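Long-range contacts in nitrilotriacetate monooxygenase (Burkholderia pseudomallei, PDB 3SDO), which probably acts as a flavin (FMN)-dependent monooxygenase, using molecular oxygen to oxidise its substrate: residues A87-I93 and I119-R123; D166-A172 and F183-H189; S241-R247 and R384-A390; F249-K254 and H266-F270. All blocks are in the same frame, centred on the assembly; numbering follows the deposited sequence.

Contact 1: residues A87-I93 and I119-R123; sequences AVLTSKI and ISGGR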
# COMPACT_ATOMS: atom_id res chain seq x y z
N ALA A 87 2.59 2.06 -10.22
CA ALA A 87 1.52 2.35 -11.19
C ALA A 87 1.85 3.58 -12.03
O ALA A 87 1.66 3.62 -13.24
CB ALA A 87 0.21 2.60 -10.44
N VAL A 88 2.40 4.58 -11.34
CA VAL A 88 2.59 5.90 -11.88
C VAL A 88 3.90 5.98 -12.72
O VAL A 88 4.11 6.92 -13.51
CB VAL A 88 2.48 6.86 -10.63
CG1 VAL A 88 3.67 7.73 -10.47
CG2 VAL A 88 1.13 7.54 -10.61
N LEU A 89 4.75 4.98 -12.58
CA LEU A 89 5.98 4.90 -13.35
C LEU A 89 5.88 3.83 -14.43
O LEU A 89 6.87 3.52 -15.07
CB LEU A 89 7.19 4.63 -12.43
CG LEU A 89 7.43 5.69 -11.35
CD1 LEU A 89 8.53 5.28 -10.36
CD2 LEU A 89 7.76 7.12 -12.01
N THR A 90 4.69 3.28 -14.64
CA THR A 90 4.45 2.31 -15.67
C THR A 90 3.18 2.76 -16.39
O THR A 90 2.63 3.80 -16.07
CB THR A 90 4.29 0.87 -15.10
OG1 THR A 90 3.24 0.82 -14.11
CG2 THR A 90 5.61 0.37 -14.48
N SER A 91 2.71 1.98 -17.35
CA SER A 91 1.49 2.34 -18.06
C SER A 91 0.53 1.17 -18.39
O SER A 91 -0.68 1.39 -18.46
CB SER A 91 1.85 3.10 -19.34
OG SER A 91 2.71 2.34 -20.14
N LYS A 92 1.05 -0.04 -18.59
CA LYS A 92 0.20 -1.16 -19.05
C LYS A 92 0.20 -2.33 -18.09
O LYS A 92 -0.81 -3.04 -17.98
CB LYS A 92 0.72 -1.76 -20.37
CG LYS A 92 0.72 -0.92 -21.57
CD LYS A 92 1.08 -1.79 -22.83
CE LYS A 92 -0.11 -2.69 -23.28
NZ LYS A 92 -0.09 -3.11 -24.74
N ILE A 93 1.34 -2.59 -17.47
CA ILE A 93 1.50 -3.81 -16.70
C ILE A 93 0.53 -3.86 -15.50
O ILE A 93 0.30 -2.86 -14.81
CB ILE A 93 2.95 -4.03 -16.28
CG1 ILE A 93 3.18 -5.47 -15.79
CG2 ILE A 93 3.36 -3.04 -15.17
CD1 ILE A 93 4.67 -5.88 -15.77
N ILE A 119 -6.28 4.90 -9.80
CA ILE A 119 -5.05 5.62 -10.11
C ILE A 119 -4.35 5.01 -11.32
O ILE A 119 -3.81 5.73 -12.17
CB ILE A 119 -4.09 5.64 -8.90
CG1 ILE A 119 -4.66 6.54 -7.80
CG2 ILE A 119 -2.67 6.12 -9.36
CD1 ILE A 119 -4.03 6.35 -6.39
N SER A 120 -4.37 3.67 -11.38
CA SER A 120 -3.68 2.91 -12.40
C SER A 120 -4.47 2.74 -13.69
O SER A 120 -3.98 2.15 -14.63
CB SER A 120 -3.31 1.50 -11.86
OG SER A 120 -4.46 0.66 -11.68
N GLY A 121 -5.71 3.21 -13.75
CA GLY A 121 -6.50 3.06 -14.98
C GLY A 121 -7.00 1.64 -15.21
O GLY A 121 -7.17 1.21 -16.37
N GLY A 122 -7.24 0.91 -14.14
CA GLY A 122 -7.83 -0.42 -14.23
C GLY A 122 -6.83 -1.55 -14.33
O GLY A 122 -7.04 -2.50 -15.10
N ARG A 123 -5.76 -1.49 -13.54
CA ARG A 123 -4.72 -2.50 -13.60
C ARG A 123 -4.49 -3.24 -12.27
O ARG A 123 -3.54 -4.01 -12.16
CB ARG A 123 -3.41 -1.84 -14.04
CG ARG A 123 -3.42 -1.33 -15.46
CD ARG A 123 -2.02 -0.85 -15.87
NE ARG A 123 -1.69 0.48 -15.33
CZ ARG A 123 -0.49 0.87 -14.89
NH1 ARG A 123 0.54 0.03 -14.81
NH2 ARG A 123 -0.32 2.13 -14.49
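The guanidinium group of R123 is the hub of the contact with A87-I93, and hydrogen bonding to it dominates. NH2 donates a hydrogen bond to A87 O at 2.8 Å, the oxygen lying in the guanidinium plane. NH1 serves two acceptors: T90 OG1 at 2.9 Å, along a nearly straight bond (170° at the hydrogen), and I93 O, also at 2.9 Å, which uses a lone pair in its carbonyl plane. On its own segment, NE reaches S120 O at 2.9 Å. Four acceptors thus ring the edge of the group and fix its rotation, a worked example of how one arginine can cross-link two loops through backbone oxygens. T90 OG1 also bonds to L86 O.

Both segments join a helix to the next strand of the luciferase-like TIM barrel. A87-I93 leads from helix 79-88 to strand 94-100, and I119-R123 from helix 106-119 to strand 124-129, so R123 ties neighbouring connections at the N-terminal ends of two parallel strands. G121, with positive phi, ends the second helix in a Schellman motif.

Contacts without hydrogen bonds complete the interface. Two are polar: S91 O stands over one face of the guanidinium, 3.4 Å from R123 NE but at a poor angle for bonding, and R123 CD lies 3.3 Å from K92 O. The bend at chi3 (-78°) beyond CD turns the guanidinium in among its acceptors. Two are apolar: A87 CB meets S120 CB at 4.0 Å, and V88 CG2 touches I119 CG2, where V88 also packs on F39 of the second subunit and I119 on F77 of that subunit.

Contact 2: residues D166-A172 and F183-H189; sequences DSWDDDA and FDPDKLH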
# COMPACT_ATOMS: atom_id res chain seq x y z
N ASP A 166 -19.29 -2.53 -5.86
CA ASP A 166 -20.44 -2.19 -6.71
C ASP A 166 -21.30 -1.07 -6.13
O ASP A 166 -22.43 -0.87 -6.57
CB ASP A 166 -21.26 -3.46 -7.01
CG ASP A 166 -20.57 -4.37 -8.05
OD1 ASP A 166 -19.53 -3.96 -8.63
OD2 ASP A 166 -21.08 -5.49 -8.32
N SER A 167 -20.74 -0.29 -5.19
CA SER A 167 -21.48 0.81 -4.55
C SER A 167 -21.96 1.83 -5.57
O SER A 167 -23.12 2.28 -5.52
CB SER A 167 -20.61 1.53 -3.52
OG SER A 167 -20.28 0.70 -2.43
N TRP A 168 -21.06 2.17 -6.49
CA TRP A 168 -21.26 3.27 -7.45
C TRP A 168 -21.43 2.77 -8.88
O TRP A 168 -20.47 2.30 -9.47
CB TRP A 168 -20.04 4.20 -7.41
CG TRP A 168 -19.99 5.05 -6.17
CD1 TRP A 168 -19.30 4.79 -5.01
CD2 TRP A 168 -20.62 6.30 -5.99
NE1 TRP A 168 -19.51 5.79 -4.10
CE2 TRP A 168 -20.32 6.74 -4.68
CE3 TRP A 168 -21.46 7.08 -6.79
CZ2 TRP A 168 -20.80 7.92 -4.17
CZ3 TRP A 168 -21.93 8.26 -6.28
CH2 TRP A 168 -21.61 8.67 -4.98
N ASP A 169 -22.63 2.88 -9.45
CA ASP A 169 -22.78 2.51 -10.86
C ASP A 169 -21.76 3.29 -11.69
O ASP A 169 -21.41 4.42 -11.37
CB ASP A 169 -24.17 2.83 -11.42
CG ASP A 169 -25.29 2.01 -10.80
OD1 ASP A 169 -25.06 1.05 -10.02
OD2 ASP A 169 -26.45 2.36 -11.14
N ASP A 170 -21.32 2.68 -12.78
CA ASP A 170 -20.30 3.29 -13.65
C ASP A 170 -20.71 4.70 -14.13
O ASP A 170 -19.85 5.55 -14.36
CB ASP A 170 -20.04 2.38 -14.86
CG ASP A 170 -19.41 1.06 -14.48
OD1 ASP A 170 -18.69 1.00 -13.43
OD2 ASP A 170 -19.59 0.07 -15.25
N ASP A 171 -22.01 4.96 -14.22
CA ASP A 171 -22.53 6.23 -14.74
C ASP A 171 -23.19 7.12 -13.65
O ASP A 171 -23.90 8.07 -13.97
CB ASP A 171 -23.50 5.96 -15.91
CG ASP A 171 -24.63 4.98 -15.55
OD1 ASP A 171 -24.69 4.42 -14.43
OD2 ASP A 171 -25.48 4.73 -16.43
N ALA A 172 -22.91 6.84 -12.37
CA ALA A 172 -23.61 7.48 -11.26
C ALA A 172 -23.20 8.93 -11.08
O ALA A 172 -24.00 9.75 -10.63
CB ALA A 172 -23.38 6.72 -9.94
N PHE A 183 -24.57 13.71 -8.49
CA PHE A 183 -24.74 12.28 -8.79
C PHE A 183 -26.22 11.88 -8.78
O PHE A 183 -27.05 12.59 -8.21
CB PHE A 183 -23.96 11.44 -7.78
CG PHE A 183 -24.63 11.33 -6.43
CD1 PHE A 183 -24.74 12.42 -5.59
CD2 PHE A 183 -25.13 10.12 -5.98
CE1 PHE A 183 -25.35 12.32 -4.32
CE2 PHE A 183 -25.74 10.02 -4.73
CZ PHE A 183 -25.84 11.13 -3.91
N ASP A 184 -26.52 10.73 -9.39
CA ASP A 184 -27.87 10.16 -9.40
C ASP A 184 -27.98 9.24 -8.18
O ASP A 184 -27.26 8.25 -8.09
CB ASP A 184 -28.12 9.40 -10.70
CG ASP A 184 -29.54 8.80 -10.79
OD1 ASP A 184 -30.29 8.77 -9.79
OD2 ASP A 184 -29.90 8.32 -11.89
N PRO A 185 -28.85 9.59 -7.22
CA PRO A 185 -28.94 8.84 -5.95
C PRO A 185 -29.35 7.39 -6.12
O PRO A 185 -28.99 6.54 -5.30
CB PRO A 185 -30.01 9.58 -5.16
CG PRO A 185 -30.21 10.91 -5.86
CD PRO A 185 -29.82 10.71 -7.27
N ASP A 186 -30.12 7.12 -7.17
CA ASP A 186 -30.56 5.76 -7.46
C ASP A 186 -29.47 4.92 -8.09
O ASP A 186 -29.69 3.72 -8.30
CB ASP A 186 -31.77 5.78 -8.38
CG ASP A 186 -33.01 6.31 -7.69
OD1 ASP A 186 -32.99 6.48 -6.45
OD2 ASP A 186 -34.00 6.56 -8.40
N LYS A 187 -28.30 5.51 -8.36
CA LYS A 187 -27.15 4.76 -8.88
C LYS A 187 -26.02 4.57 -7.85
O LYS A 187 -24.89 4.21 -8.22
CB LYS A 187 -26.61 5.45 -10.14
CG LYS A 187 -27.64 5.54 -11.26
CD LYS A 187 -27.06 6.15 -12.53
CE LYS A 187 -28.06 6.10 -13.68
NZ LYS A 187 -27.62 7.08 -14.71
N LEU A 188 -26.34 4.86 -6.58
CA LEU A 188 -25.48 4.61 -5.41
C LEU A 188 -26.19 3.62 -4.53
O LEU A 188 -27.38 3.81 -4.24
CB LEU A 188 -25.27 5.88 -4.60
CG LEU A 188 -24.58 5.76 -3.23
CD1 LEU A 188 -23.19 5.17 -3.35
CD2 LEU A 188 -24.53 7.12 -2.51
N HIS A 189 -25.49 2.57 -4.11
CA HIS A 189 -26.12 1.44 -3.44
C HIS A 189 -25.48 1.20 -2.09
O HIS A 189 -24.26 1.16 -1.98
CB HIS A 189 -25.97 0.16 -4.29
CG HIS A 189 -26.43 0.32 -5.70
ND1 HIS A 189 -27.73 0.07 -6.09
CD2 HIS A 189 -25.78 0.75 -6.81
CE1 HIS A 189 -27.86 0.32 -7.38
NE2 HIS A 189 -26.69 0.74 -7.84
O HOH W 1 -22.41 -0.62 -1.08
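K187 crosses the turn D169-A172 with its chain extended beyond CG, and it loses more surface to the contact than any other residue here. Its CB presses on A172 CB at 3.5 Å, tighter than usual for two carbons, while D169 OD2 lies against the same CB. A172 O in turn accepts from D184 N at 3.0 Å. Further out, CD runs past D171 OD1, and the salt bridges of NZ to D171 OD2 (3.6 Å) and D184 OD2 are both long, so the lysine is placed by the packing of its chain as much as by charge. K187 O accepts from D169 N at 2.9 Å.

W168 meets two apolar partners, one over a face and one at its edge. L188 CD1 sits over the centre of the six-membered ring, 3.8 Å from its centroid, a CH-pi contact. F183 meets the indole in an offset edge-to-face pair, the W168 edge directed to the phenyl face with the planes at 63°. The indole NE1 bonds to L204 O.

H189 contributes at both ends. Its backbone N bonds to S167 O at 2.8 Å, which with the D169-K187 bond makes W168 and L188 the non-hydrogen-bonded pair of a single antiparallel bridge. Its NE2 donates to D169 OD1 at 2.7 Å, in the plane of the imidazole but from above the carboxylate (35° out of plane). The ring also stacks on Y444.

Both segments belong to the long excursion from helix 150-165 to strand 193-194. W168 packs on N75 of the second subunit, just after its helix 71-74, and F183 on P67 of that subunit.

Contact 3: residues S241-R247 and R384-A390; sequences STFDEAR and RWVDEGA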
# COMPACT_ATOMS: atom_id res chain seq x y z
N SER A 241 4.80 -27.45 -8.17
CA SER A 241 4.15 -28.62 -8.75
C SER A 241 5.00 -29.22 -9.87
O SER A 241 5.67 -28.50 -10.61
CB SER A 241 2.76 -28.27 -9.27
OG SER A 241 1.97 -27.83 -8.17
N THR A 242 4.99 -30.55 -9.94
CA THR A 242 5.44 -31.26 -11.13
C THR A 242 4.37 -31.06 -12.20
O THR A 242 3.29 -30.55 -11.91
CB THR A 242 5.54 -32.77 -10.88
OG1 THR A 242 4.24 -33.29 -10.57
CG2 THR A 242 6.52 -33.09 -9.74
N PHE A 243 4.67 -31.46 -13.43
CA PHE A 243 3.69 -31.41 -14.52
C PHE A 243 2.40 -32.18 -14.17
O PHE A 243 1.30 -31.66 -14.31
CB PHE A 243 4.32 -31.97 -15.80
CG PHE A 243 3.34 -32.23 -16.89
CD1 PHE A 243 2.88 -33.51 -17.13
CD2 PHE A 243 2.88 -31.19 -17.69
CE1 PHE A 243 1.95 -33.77 -18.16
CE2 PHE A 243 1.95 -31.43 -18.71
CZ PHE A 243 1.49 -32.74 -18.94
N ASP A 244 2.53 -33.42 -13.71
CA ASP A 244 1.36 -34.26 -13.41
C ASP A 244 0.49 -33.63 -12.32
O ASP A 244 -0.74 -33.63 -12.42
CB ASP A 244 1.83 -35.64 -12.95
CG ASP A 244 2.32 -36.50 -14.09
OD1 ASP A 244 1.84 -36.36 -15.22
OD2 ASP A 244 3.16 -37.37 -13.83
N GLU A 245 1.13 -33.09 -11.30
CA GLU A 245 0.44 -32.35 -10.24
C GLU A 245 -0.29 -31.13 -10.76
O GLU A 245 -1.46 -30.90 -10.42
CB GLU A 245 1.44 -31.90 -9.19
CG GLU A 245 1.87 -33.05 -8.30
CD GLU A 245 2.94 -32.64 -7.33
OE1 GLU A 245 3.46 -31.51 -7.45
OE2 GLU A 245 3.24 -33.44 -6.44
N ALA A 246 0.38 -30.37 -11.62
CA ALA A 246 -0.20 -29.14 -12.20
C ALA A 246 -1.40 -29.47 -13.06
O ALA A 246 -2.40 -28.76 -13.06
CB ALA A 246 0.84 -28.41 -13.01
N ARG A 247 -1.32 -30.57 -13.79
CA ARG A 247 -2.41 -30.98 -14.64
C ARG A 247 -3.64 -31.37 -13.80
O ARG A 247 -4.77 -31.05 -14.16
CB ARG A 247 -1.95 -32.14 -15.48
CG ARG A 247 -2.95 -32.64 -16.42
CD ARG A 247 -2.31 -33.72 -17.26
NE ARG A 247 -2.63 -33.52 -18.65
CZ ARG A 247 -2.20 -34.31 -19.63
NH1 ARG A 247 -1.43 -35.37 -19.36
NH2 ARG A 247 -2.57 -34.04 -20.87
N ARG A 384 4.53 -27.39 -23.86
CA ARG A 384 3.98 -28.68 -23.46
C ARG A 384 2.96 -28.52 -22.32
O ARG A 384 1.86 -29.10 -22.38
CB ARG A 384 5.10 -29.64 -23.03
CG ARG A 384 4.59 -30.99 -22.54
CD ARG A 384 5.71 -31.98 -22.31
NE ARG A 384 6.24 -31.85 -20.97
CZ ARG A 384 5.86 -32.55 -19.91
NH1 ARG A 384 4.89 -33.46 -20.00
NH2 ARG A 384 6.45 -32.34 -18.72
N TRP A 385 3.32 -27.74 -21.30
CA TRP A 385 2.40 -27.53 -20.16
C TRP A 385 1.08 -26.91 -20.61
O TRP A 385 0.02 -27.28 -20.12
CB TRP A 385 3.05 -26.63 -19.08
CG TRP A 385 4.02 -27.35 -18.20
CD1 TRP A 385 5.04 -28.16 -18.60
CD2 TRP A 385 4.07 -27.33 -16.77
NE1 TRP A 385 5.72 -28.66 -17.52
CE2 TRP A 385 5.14 -28.17 -16.37
CE3 TRP A 385 3.32 -26.68 -15.78
CZ2 TRP A 385 5.49 -28.37 -15.04
CZ3 TRP A 385 3.66 -26.89 -14.44
CH2 TRP A 385 4.74 -27.72 -14.09
N VAL A 386 1.15 -25.99 -21.55
CA VAL A 386 -0.05 -25.31 -22.07
C VAL A 386 -0.85 -26.23 -23.02
O VAL A 386 -2.06 -26.38 -22.85
CB VAL A 386 0.31 -23.97 -22.73
CG1 VAL A 386 -0.90 -23.34 -23.44
CG2 VAL A 386 0.83 -23.01 -21.65
N ASP A 387 -0.17 -26.89 -23.95
CA ASP A 387 -0.83 -27.84 -24.86
C ASP A 387 -1.58 -28.93 -24.11
O ASP A 387 -2.66 -29.34 -24.53
CB ASP A 387 0.18 -28.58 -25.74
CG ASP A 387 0.66 -27.76 -26.92
OD1 ASP A 387 0.15 -26.65 -27.19
OD2 ASP A 387 1.57 -28.28 -27.59
N GLU A 388 -1.00 -29.41 -23.01
CA GLU A 388 -1.49 -30.61 -22.36
C GLU A 388 -2.38 -30.32 -21.17
O GLU A 388 -2.75 -31.24 -20.44
CB GLU A 388 -0.31 -31.53 -21.99
CG GLU A 388 0.49 -32.02 -23.20
CD GLU A 388 -0.39 -32.69 -24.25
OE1 GLU A 388 -1.15 -33.59 -23.84
OE2 GLU A 388 -0.31 -32.34 -25.46
N GLY A 389 -2.72 -29.06 -20.95
CA GLY A 389 -3.70 -28.70 -19.92
C GLY A 389 -3.18 -28.58 -18.50
O GLY A 389 -3.88 -28.93 -17.56
N ALA A 390 -1.96 -28.09 -18.33
CA ALA A 390 -1.43 -27.81 -16.99
C ALA A 390 -1.36 -26.31 -16.71
O ALA A 390 -1.12 -25.91 -15.57
CB ALA A 390 -0.06 -28.42 -16.81
O HOH W 2 -1.72 -26.06 -12.96
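F243 fits its ring between R384, W385 and E388, and following it outward shows how one aromatic side chain can join two helix ends. CB already has two neighbours, R384 NH2 at 3.6 Å and W385 CZ2 at 3.9 Å. With CG anti to the backbone N (chi1 168°), the ring is carried across the end of the other helix. From CG onward R384 lies over one face: its CZ stands 4.0 Å from the ring centroid in a cation-pi contact, although the guanidinium is tilted 41° from the ring. CD2 points at the face of the indole, 3.8 Å from W385 NE1, in an edge-to-face pair with the planes at 69°. CE1 meets R384 NH1 at 3.5 Å, CE2 comes near A390 CB, and CZ ends on E388 CB at 3.7 Å. E381 bonds both R384 NH2 and W385 NE1, and so steadies the two residues that flank the ring.

Beyond the phenyl group, A246 CB touches W385 CZ3 at 3.5 Å. R247 sends NE and NH2 to E388 O in weak bonds, and NH2 forms a salt bridge with E388 OE1 at 3.3 Å.

A T242-E245 capping box starts helix 243-259, and a Schellman motif at G389 ends helix 375-387. The contact joins these two outer helices of the TIM barrel, with the S241 side chain about 8 Å from that of S221, a predicted FMN-binding residue.

Contact 4: residues F249-K254 and H266-F270; sequences FYRRVK and HVKVF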
# COMPACT_ATOMS: atom_id res chain seq x y z
N PHE A 249 -4.26 -30.23 -10.75
CA PHE A 249 -4.70 -28.97 -10.19
C PHE A 249 -5.53 -28.19 -11.19
O PHE A 249 -6.61 -27.71 -10.86
CB PHE A 249 -3.50 -28.17 -9.71
CG PHE A 249 -3.87 -26.89 -9.04
CD1 PHE A 249 -4.44 -26.89 -7.78
CD2 PHE A 249 -3.64 -25.67 -9.66
CE1 PHE A 249 -4.77 -25.71 -7.15
CE2 PHE A 249 -3.98 -24.49 -9.03
CZ PHE A 249 -4.54 -24.51 -7.78
N TYR A 250 -5.02 -28.09 -12.43
CA TYR A 250 -5.72 -27.38 -13.49
C TYR A 250 -7.14 -27.93 -13.66
O TYR A 250 -8.09 -27.17 -13.69
CB TYR A 250 -4.91 -27.49 -14.80
CG TYR A 250 -5.44 -26.70 -15.99
CD1 TYR A 250 -6.43 -27.22 -16.81
CD2 TYR A 250 -4.87 -25.50 -16.36
CE1 TYR A 250 -6.90 -26.51 -17.93
CE2 TYR A 250 -5.31 -24.79 -17.47
CZ TYR A 250 -6.33 -25.30 -18.26
OH TYR A 250 -6.77 -24.58 -19.35
N ARG A 251 -7.26 -29.26 -13.75
CA ARG A 251 -8.55 -29.94 -13.95
C ARG A 251 -9.52 -29.71 -12.80
O ARG A 251 -10.70 -29.49 -13.02
CB ARG A 251 -8.36 -31.45 -14.19
CG ARG A 251 -7.71 -31.78 -15.54
CD ARG A 251 -7.94 -33.22 -16.02
NE ARG A 251 -7.09 -34.19 -15.32
CZ ARG A 251 -7.45 -34.92 -14.26
NH1 ARG A 251 -8.68 -34.82 -13.72
NH2 ARG A 251 -6.57 -35.76 -13.72
N ARG A 252 -9.01 -29.75 -11.57
CA ARG A 252 -9.85 -29.54 -10.38
C ARG A 252 -10.37 -28.11 -10.28
O ARG A 252 -11.54 -27.90 -9.95
CB ARG A 252 -9.08 -29.92 -9.11
CG ARG A 252 -8.69 -31.38 -9.05
CD ARG A 252 -7.84 -31.69 -7.83
NE ARG A 252 -8.63 -31.60 -6.60
CZ ARG A 252 -8.10 -31.54 -5.38
NH1 ARG A 252 -6.77 -31.50 -5.22
NH2 ARG A 252 -8.89 -31.48 -4.31
N VAL A 253 -9.51 -27.13 -10.58
CA VAL A 253 -9.90 -25.72 -10.50
C VAL A 253 -10.98 -25.42 -11.56
O VAL A 253 -12.01 -24.78 -11.28
CB VAL A 253 -8.70 -24.78 -10.70
CG1 VAL A 253 -9.18 -23.32 -10.98
CG2 VAL A 253 -7.75 -24.87 -9.48
N LYS A 254 -10.76 -25.91 -12.77
CA LYS A 254 -11.74 -25.71 -13.83
C LYS A 254 -13.07 -26.38 -13.51
O LYS A 254 -14.13 -25.77 -13.70
CB LYS A 254 -11.18 -26.19 -15.18
CG LYS A 254 -9.95 -25.39 -15.64
CD LYS A 254 -10.24 -24.07 -16.36
CE LYS A 254 -8.89 -23.42 -16.77
NZ LYS A 254 -8.95 -22.16 -17.52
N HIS A 266 -12.80 -18.40 -18.08
CA HIS A 266 -12.39 -17.12 -17.48
C HIS A 266 -11.80 -17.30 -16.08
O HIS A 266 -11.71 -16.35 -15.32
CB HIS A 266 -13.57 -16.16 -17.42
CG HIS A 266 -14.21 -15.94 -18.74
ND1 HIS A 266 -13.47 -15.71 -19.88
CD2 HIS A 266 -15.51 -15.90 -19.11
CE1 HIS A 266 -14.30 -15.56 -20.91
NE2 HIS A 266 -15.54 -15.68 -20.47
N VAL A 267 -11.39 -18.52 -15.76
CA VAL A 267 -10.62 -18.75 -14.54
C VAL A 267 -9.27 -19.23 -14.99
O VAL A 267 -9.11 -20.40 -15.36
CB VAL A 267 -11.25 -19.80 -13.64
CG1 VAL A 267 -10.39 -19.95 -12.33
CG2 VAL A 267 -12.73 -19.45 -13.37
N LYS A 268 -8.31 -18.32 -14.97
CA LYS A 268 -6.99 -18.60 -15.52
C LYS A 268 -6.12 -19.36 -14.51
O LYS A 268 -6.08 -19.02 -13.32
CB LYS A 268 -6.29 -17.28 -15.89
CG LYS A 268 -7.10 -16.35 -16.79
CD LYS A 268 -7.41 -16.96 -18.16
CE LYS A 268 -7.99 -15.90 -19.06
NZ LYS A 268 -8.34 -16.35 -20.42
N VAL A 269 -5.40 -20.37 -14.98
CA VAL A 269 -4.50 -21.14 -14.11
C VAL A 269 -3.05 -20.89 -14.51
O VAL A 269 -2.66 -21.17 -15.65
CB VAL A 269 -4.83 -22.63 -14.14
CG1 VAL A 269 -3.81 -23.43 -13.36
CG2 VAL A 269 -6.26 -22.89 -13.60
N PHE A 270 -2.27 -20.39 -13.55
CA PHE A 270 -0.89 -19.94 -13.77
C PHE A 270 0.09 -20.62 -12.79
O PHE A 270 0.36 -20.11 -11.70
CB PHE A 270 -0.82 -18.41 -13.57
CG PHE A 270 -1.66 -17.62 -14.57
CD1 PHE A 270 -1.89 -18.09 -15.87
CD2 PHE A 270 -2.18 -16.41 -14.22
CE1 PHE A 270 -2.64 -17.32 -16.78
CE2 PHE A 270 -2.89 -15.64 -15.12
CZ PHE A 270 -3.13 -16.07 -16.38
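K254 NZ is gripped by V267 O at 2.8 Å, approaching 33° out of the carbonyl plane, and it also bonds to P264 O and forms a salt bridge with D392. A bend at chi2 (-84°) turns the lysine chain back from helix 249-254 toward the strand, with CE lying 4.2 Å from V269 CG2.

The rest is apolar. V269 CB lies 3.6 Å from Y250 CD2, meeting that ring obliquely, and its CG1 is 4.3 Å from F249 CD2. V253 reaches V269 tip to tip, CG1 to CG2 at 3.9 Å, while the same V253 CG1 touches V267 CG1 at 3.8 Å. One helix face thus packs on V267, just before the strand, and V269 within it, which face the same way on either side of K268.

The helix and strand 268-270 run nearly antiparallel (155°), their axes 9.4 Å apart, as expected in a beta-alpha-beta crossover (strand 235-238, helix 243-259, strand 268-277). The F249 side chain lies about 5 Å from that of S221, predicted to bind FMN. D392 also accepts from Y250 OH and V269 N.

A lysine at the margin of an apolar interface, held by two carbonyls and a carboxylate, probably stays charged, its ammonium compensated by D392.

How the contacts relate
From the N terminus, contact 1 comes first, closing a loop that holds strand 94-100 and helix 106-119 and so linking two successive helix-to-strand connections of the barrel. Contact 2 follows in series and closes a short loop without helix or strand, in the excursion after helix 150-165; its centre is about 25 Å from that of contact 1, and both reach the second subunit. Contact 3 spans 136 residues and brings the start of helix 243-259 to the end of helix 375-387, just ahead of strand 393-396. Contact 4 is nested within that span and uses the same helix; the two touch where G389 and A390 pack on Y250, joining helix, strand 268-277 and the later helix end.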